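Local coordinates for hypothetical conserved protein (Geobacillus kaustophilus, PDB 2R5X) that is of unknown function and belongs to the YugN-like family, named after the protein YugN, at residues K49-A61 / L72-P86. The protein carries 1 engineered substitution. Residues are numbered along the deposited sequence; the frame is centred on the assembly and turned at random.
Sequences KEGTYYLRVQGYA and LIKLLTPIMGKHYYP. Engineered in segment 72-86: M80 (natural residue Leu).
T52, Y54 and R56 pair with H83, G81 and I79 through two backbone hydrogen bonds each, and strand 51-61 runs antiparallel to strand 79-84 at 158°. Y60 and K74 pair the same way at the other end of the hairpin. Between them the register slips by one residue around L76-P78. Water 1 sits there within hydrogen-bonding distance of R56 O and T77 O, and water 2 links Q58 N to L76 O.

The Y54 ring lies flat over G81, with G81 CA 3.7 Å from the ring centroid. A chi1 of 54° puts its CG between the backbone N and the carbonyl carbon and turns the ring across the strand. A CB on G81 would run into Y54 CZ. Replacing Y54 by an alanine would probably uncover the G81 backbone and one face of the R56 guanidinium, which now packs against Y54 CE1. The guanidinium also salt-bridges D43.

K74 CB sits over the Y60 ring face, and L76 CD2 meets the ring edge 3.8 Å from Y60 CE1.

Y53 and K82 lie alongside on the other face, with K82 CG 3.6 Å from Y53 CE1. The extended K82 chain carries NZ on to Y84 OH at 2.8 Å and to H96 O. Engineered M80 places SD obliquely to the Y53 ring, 4.2 Å from Y53 CD1.

V57 CG1 meets L75 CD2 at 4.0 Å; both residues also touch helix 99-117. The face toward that helix is mostly apolar, with Y53 and K82 at one end; the other mixes aromatic and charged groups with I79.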
loop_
_atom_site.group_PDB
_atom_site.type_symbol
_atom_site.label_atom_id
_atom_site.label_comp_id
_atom_site.label_asym_id
_atom_site.label_seq_id
_atom_site.Cartn_x
_atom_site.Cartn_y
_atom_site.Cartn_z
ATOM N N LYS A 49 -20.255 -1.972 -7.773
ATOM C CA LYS A 49 -21.391 -1.254 -8.356
ATOM C C LYS A 49 -21.354 0.256 -8.095
ATOM O O LYS A 49 -21.558 1.055 -9.014
ATOM C CB LYS A 49 -22.728 -1.886 -7.905
ATOM C CG LYS A 49 -23.825 -0.896 -7.510
ATOM C CD LYS A 49 -25.194 -1.321 -7.955
ATOM C CE LYS A 49 -26.134 -0.126 -7.953
ATOM N NZ LYS A 49 -27.072 -0.126 -9.120
ATOM N N GLU A 50 -21.055 0.629 -6.853
ATOM C CA GLU A 50 -21.144 2.017 -6.412
ATOM C C GLU A 50 -19.897 2.824 -6.748
ATOM O O GLU A 50 -19.922 4.054 -6.697
ATOM C CB GLU A 50 -21.468 2.120 -4.910
ATOM C CG GLU A 50 -20.813 1.076 -4.010
ATOM C CD GLU A 50 -21.636 -0.204 -3.898
ATOM O OE1 GLU A 50 -21.139 -1.269 -4.320
ATOM O OE2 GLU A 50 -22.784 -0.142 -3.408
ATOM N N GLY A 51 -18.813 2.135 -7.104
ATOM C CA GLY A 51 -17.592 2.818 -7.516
ATOM C C GLY A 51 -16.327 2.016 -7.321
ATOM O O GLY A 51 -16.247 0.869 -7.742
ATOM N N THR A 52 -15.337 2.636 -6.689
ATOM C CA THR A 52 -14.022 2.032 -6.512
ATOM C C THR A 52 -13.567 2.181 -5.073
ATOM O O THR A 52 -13.543 3.284 -4.525
ATOM C CB THR A 52 -12.964 2.681 -7.444
ATOM O OG1 THR A 52 -13.331 2.467 -8.809
ATOM C CG2 THR A 52 -11.579 2.091 -7.215
ATOM N N TYR A 53 -13.240 1.050 -4.460
ATOM C CA TYR A 53 -12.468 1.041 -3.235
ATOM C C TYR A 53 -11.031 0.799 -3.616
ATOM O O TYR A 53 -10.748 0.043 -4.554
ATOM C CB TYR A 53 -12.947 -0.066 -2.301
ATOM C CG TYR A 53 -14.319 0.176 -1.731
ATOM C CD1 TYR A 53 -14.488 0.921 -0.561
ATOM C CD2 TYR A 53 -15.452 -0.342 -2.357
ATOM C CE1 TYR A 53 -15.752 1.141 -0.031
ATOM C CE2 TYR A 53 -16.720 -0.129 -1.835
ATOM C CZ TYR A 53 -16.866 0.616 -0.678
ATOM O OH TYR A 53 -18.129 0.824 -0.167
ATOM N N TYR A 54 -10.117 1.442 -2.901
ATOM C CA TYR A 54 -8.703 1.238 -3.168
ATOM C C TYR A 54 -7.894 1.050 -1.887
ATOM O O TYR A 54 -7.997 1.835 -0.947
ATOM C CB TYR A 54 -8.118 2.339 -4.076
ATOM C CG TYR A 54 -8.326 3.763 -3.594
ATOM C CD1 TYR A 54 -7.352 4.407 -2.823
ATOM C CD2 TYR A 54 -9.480 4.475 -3.930
ATOM C CE1 TYR A 54 -7.534 5.716 -2.388
ATOM C CE2 TYR A 54 -9.673 5.787 -3.494
ATOM C CZ TYR A 54 -8.693 6.400 -2.732
ATOM O OH TYR A 54 -8.877 7.693 -2.305
ATOM N N LEU A 55 -7.114 -0.024 -1.857
ATOM C CA LEU A 55 -6.216 -0.293 -0.745
ATOM C C LEU A 55 -4.908 0.431 -1.028
ATOM O O LEU A 55 -4.218 0.113 -1.989
ATOM C CB LEU A 55 -5.987 -1.805 -0.597
ATOM C CG LEU A 55 -5.016 -2.325 0.468
ATOM C CD1 LEU A 55 -5.366 -1.806 1.867
ATOM C CD2 LEU A 55 -4.982 -3.845 0.445
ATOM N N ARG A 56 -4.568 1.397 -0.182
ATOM C CA ARG A 56 -3.414 2.250 -0.432
ATOM C C ARG A 56 -2.278 1.980 0.541
ATOM O O ARG A 56 -2.451 2.099 1.754
ATOM C CB ARG A 56 -3.826 3.727 -0.374
ATOM C CG ARG A 56 -2.671 4.718 -0.509
ATOM C CD ARG A 56 -3.156 6.096 -0.970
ATOM N NE ARG A 56 -3.613 6.086 -2.362
ATOM C CZ ARG A 56 -3.817 7.172 -3.104
ATOM N NH1 ARG A 56 -3.598 8.383 -2.606
ATOM N NH2 ARG A 56 -4.231 7.051 -4.354
ATOM N N VAL A 57 -1.119 1.618 -0.009
ATOM C CA VAL A 57 0.113 1.447 0.771
ATOM C C VAL A 57 1.088 2.549 0.354
ATOM O O VAL A 57 1.309 2.781 -0.830
ATOM C CB VAL A 57 0.731 0.042 0.580
ATOM C CG1 VAL A 57 2.063 -0.099 1.321
ATOM C CG2 VAL A 57 -0.250 -1.029 1.056
ATOM N N GLN A 58 1.650 3.230 1.344
ATOM C CA GLN A 58 2.459 4.402 1.100
ATOM C C GLN A 58 3.696 4.353 1.975
ATOM O O GLN A 58 3.663 3.827 3.092
ATOM C CB GLN A 58 1.642 5.650 1.417
ATOM C CG GLN A 58 2.068 6.887 0.671
ATOM C CD GLN A 58 1.089 8.023 0.844
ATOM O OE1 GLN A 58 0.656 8.315 1.956
ATOM N NE2 GLN A 58 0.741 8.683 -0.257
ATOM N N GLY A 59 4.786 4.903 1.456
ATOM C CA GLY A 59 6.025 5.024 2.200
ATOM C C GLY A 59 6.794 6.262 1.775
ATOM O O GLY A 59 6.618 6.748 0.661
ATOM N N TYR A 60 7.636 6.782 2.660
ATOM C CA TYR A 60 8.525 7.880 2.287
ATOM C C TYR A 60 9.957 7.395 2.078
ATOM O O TYR A 60 10.365 6.365 2.639
ATOM C CB TYR A 60 8.473 9.016 3.313
ATOM C CG TYR A 60 8.827 8.632 4.742
ATOM C CD1 TYR A 60 7.830 8.394 5.685
ATOM C CD2 TYR A 60 10.158 8.539 5.159
ATOM C CE1 TYR A 60 8.148 8.053 7.002
ATOM C CE2 TYR A 60 10.488 8.198 6.466
ATOM C CZ TYR A 60 9.477 7.962 7.385
ATOM O OH TYR A 60 9.797 7.628 8.682
ATOM N N ALA A 61 10.718 8.142 1.283
ATOM C CA ALA A 61 12.130 7.842 1.088
ATOM C C ALA A 61 12.958 8.417 2.238
ATOM O O ALA A 61 13.232 9.616 2.277
ATOM C CB ALA A 61 12.609 8.374 -0.258
ATOM N N LEU A 72 15.656 3.939 0.276
ATOM C CA LEU A 72 15.162 3.200 1.429
ATOM C C LEU A 72 13.797 3.761 1.810
ATOM O O LEU A 72 13.651 4.966 2.029
ATOM C CB LEU A 72 16.150 3.250 2.601
ATOM C CG LEU A 72 15.970 2.211 3.716
ATOM C CD1 LEU A 72 16.291 0.799 3.230
ATOM C CD2 LEU A 72 16.828 2.563 4.923
ATOM N N ILE A 73 12.803 2.877 1.865
ATOM C CA ILE A 73 11.412 3.270 2.082
ATOM C C ILE A 73 10.929 2.874 3.480
ATOM O O ILE A 73 11.041 1.718 3.889
ATOM C CB ILE A 73 10.473 2.689 0.964
ATOM C CG1 ILE A 73 10.970 3.069 -0.444
ATOM C CG2 ILE A 73 9.006 3.112 1.160
ATOM C CD1 ILE A 73 11.125 4.584 -0.719
ATOM N N LYS A 74 10.418 3.849 4.222
ATOM C CA LYS A 74 9.737 3.568 5.484
ATOM C C LYS A 74 8.219 3.651 5.247
ATOM O O LYS A 74 7.693 4.713 4.911
ATOM C CB LYS A 74 10.216 4.531 6.583
ATOM C CG LYS A 74 9.778 4.187 8.014
ATOM C CD LYS A 74 8.361 4.674 8.321
ATOM C CE LYS A 74 7.925 4.387 9.735
ATOM N NZ LYS A 74 6.450 4.539 9.859
ATOM N N LEU A 75 7.527 2.529 5.436
ATOM C CA LEU A 75 6.092 2.436 5.163
ATOM C C LEU A 75 5.233 3.071 6.250
ATOM O O LEU A 75 5.543 2.995 7.441
ATOM C CB LEU A 75 5.666 0.980 4.964
ATOM C CG LEU A 75 6.257 0.145 3.820
ATOM C CD1 LEU A 75 5.798 -1.283 3.969
ATOM C CD2 LEU A 75 5.852 0.666 2.454
ATOM N N LEU A 76 4.145 3.696 5.812
ATOM C CA LEU A 76 3.183 4.340 6.694
ATOM C C LEU A 76 1.980 3.420 6.899
ATOM O O LEU A 76 1.927 2.336 6.332
ATOM C CB LEU A 76 2.753 5.679 6.090
ATOM C CG LEU A 76 3.881 6.684 5.803
ATOM C CD1 LEU A 76 3.411 7.749 4.827
ATOM C CD2 LEU A 76 4.409 7.334 7.088
ATOM N N THR A 77 1.027 3.843 7.719
ATOM C CA THR A 77 -0.160 3.044 7.992
ATOM C C THR A 77 -1.026 2.947 6.738
ATOM O O THR A 77 -1.396 3.979 6.158
ATOM C CB THR A 77 -0.948 3.633 9.178
ATOM O OG1 THR A 77 -0.076 3.706 10.315
ATOM C CG2 THR A 77 -2.168 2.774 9.534
ATOM N N PRO A 78 -1.316 1.707 6.288
ATOM C CA PRO A 78 -2.151 1.509 5.097
ATOM C C PRO A 78 -3.572 1.982 5.304
ATOM O O PRO A 78 -4.090 1.915 6.428
ATOM C CB PRO A 78 -2.126 -0.010 4.897
ATOM C CG PRO A 78 -0.910 -0.470 5.632
ATOM C CD PRO A 78 -0.865 0.415 6.836
ATOM N N ILE A 79 -4.182 2.481 4.231
ATOM C CA ILE A 79 -5.556 2.972 4.278
ATOM C C ILE A 79 -6.428 2.335 3.200
ATOM O O ILE A 79 -5.906 1.765 2.237
ATOM C CB ILE A 79 -5.653 4.534 4.183
ATOM C CG1 ILE A 79 -5.126 5.059 2.841
ATOM C CG2 ILE A 79 -4.925 5.201 5.341
ATOM C CD1 ILE A 79 -5.879 6.268 2.322
ATOM N N MET A 80 -7.748 2.407 3.387
ATOM C CA MET A 80 -8.694 2.095 2.315
ATOM C C MET A 80 -9.494 3.338 1.964
ATOM O O MET A 80 -10.265 3.846 2.785
ATOM C CB MET A 80 -9.646 0.949 2.682
ATOM C CG MET A 80 -10.162 0.182 1.462
ATOM S SD MET A 80 -11.555 -0.938 1.719
ATOM C CE MET A 80 -11.179 -1.772 3.223
ATOM N N GLY A 81 -9.297 3.826 0.746
ATOM C CA GLY A 81 -10.081 4.945 0.231
ATOM C C GLY A 81 -11.312 4.487 -0.529
ATOM O O GLY A 81 -11.412 3.330 -0.940
ATOM N N LYS A 82 -12.243 5.413 -0.720
ATOM C CA LYS A 82 -13.512 5.127 -1.357
ATOM C C LYS A 82 -13.860 6.233 -2.352
ATOM O O LYS A 82 -13.851 7.415 -2.005
ATOM C CB LYS A 82 -14.599 5.034 -0.291
ATOM C CG LYS A 82 -15.976 4.688 -0.808
ATOM C CD LYS A 82 -17.005 4.849 0.298
ATOM C CE LYS A 82 -18.190 3.940 0.068
ATOM N NZ LYS A 82 -19.186 4.051 1.164
ATOM N N HIS A 83 -14.165 5.835 -3.584
ATOM C CA HIS A 83 -14.617 6.769 -4.621
ATOM C C HIS A 83 -15.939 6.328 -5.265
ATOM O O HIS A 83 -16.007 5.275 -5.901
ATOM C CB HIS A 83 -13.530 6.926 -5.686
ATOM C CG HIS A 83 -13.936 7.775 -6.845
ATOM N ND1 HIS A 83 -13.942 9.153 -6.792
ATOM C CD2 HIS A 83 -14.344 7.443 -8.093
ATOM C CE1 HIS A 83 -14.346 9.631 -7.955
ATOM N NE2 HIS A 83 -14.594 8.615 -8.762
ATOM N N TYR A 84 -16.973 7.153 -5.113
ATOM C CA TYR A 84 -18.302 6.872 -5.678
ATOM C C TYR A 84 -18.401 7.214 -7.169
ATOM O O TYR A 84 -18.137 8.355 -7.573
ATOM C CB TYR A 84 -19.400 7.654 -4.939
ATOM C CG TYR A 84 -19.555 7.366 -3.459
ATOM C CD1 TYR A 84 -20.398 6.349 -3.006
ATOM C CD2 TYR A 84 -18.886 8.139 -2.508
ATOM C CE1 TYR A 84 -20.551 6.098 -1.642
ATOM C CE2 TYR A 84 -19.028 7.896 -1.149
ATOM C CZ TYR A 84 -19.862 6.880 -0.722
ATOM O OH TYR A 84 -19.995 6.652 0.629
ATOM N N TYR A 85 -18.792 6.217 -7.968
ATOM C CA TYR A 85 -19.130 6.390 -9.389
ATOM C C TYR A 85 -20.088 5.280 -9.865
ATOM O O TYR A 85 -19.801 4.097 -9.679
ATOM C CB TYR A 85 -17.874 6.415 -10.279
ATOM C CG TYR A 85 -18.195 6.682 -11.735
ATOM C CD1 TYR A 85 -18.540 7.963 -12.169
ATOM C CD2 TYR A 85 -18.174 5.654 -12.675
ATOM C CE1 TYR A 85 -18.855 8.209 -13.504
ATOM C CE2 TYR A 85 -18.480 5.895 -14.013
ATOM C CZ TYR A 85 -18.815 7.172 -14.419
ATOM O OH TYR A 85 -19.118 7.411 -15.739
ATOM N N PRO A 86 -21.212 5.648 -10.514
ATOM C CA PRO A 86 -21.697 6.986 -10.849
ATOM C C PRO A 86 -22.488 7.659 -9.727
ATOM O O PRO A 86 -23.677 7.374 -9.543
ATOM C CB PRO A 86 -22.587 6.740 -12.082
ATOM C CG PRO A 86 -22.578 5.225 -12.318
ATOM C CD PRO A 86 -22.120 4.617 -11.039
HETATM O O HOH W 1 -1.172 4.261 3.260
HETATM O O HOH W 2 0.810 2.516 3.931
#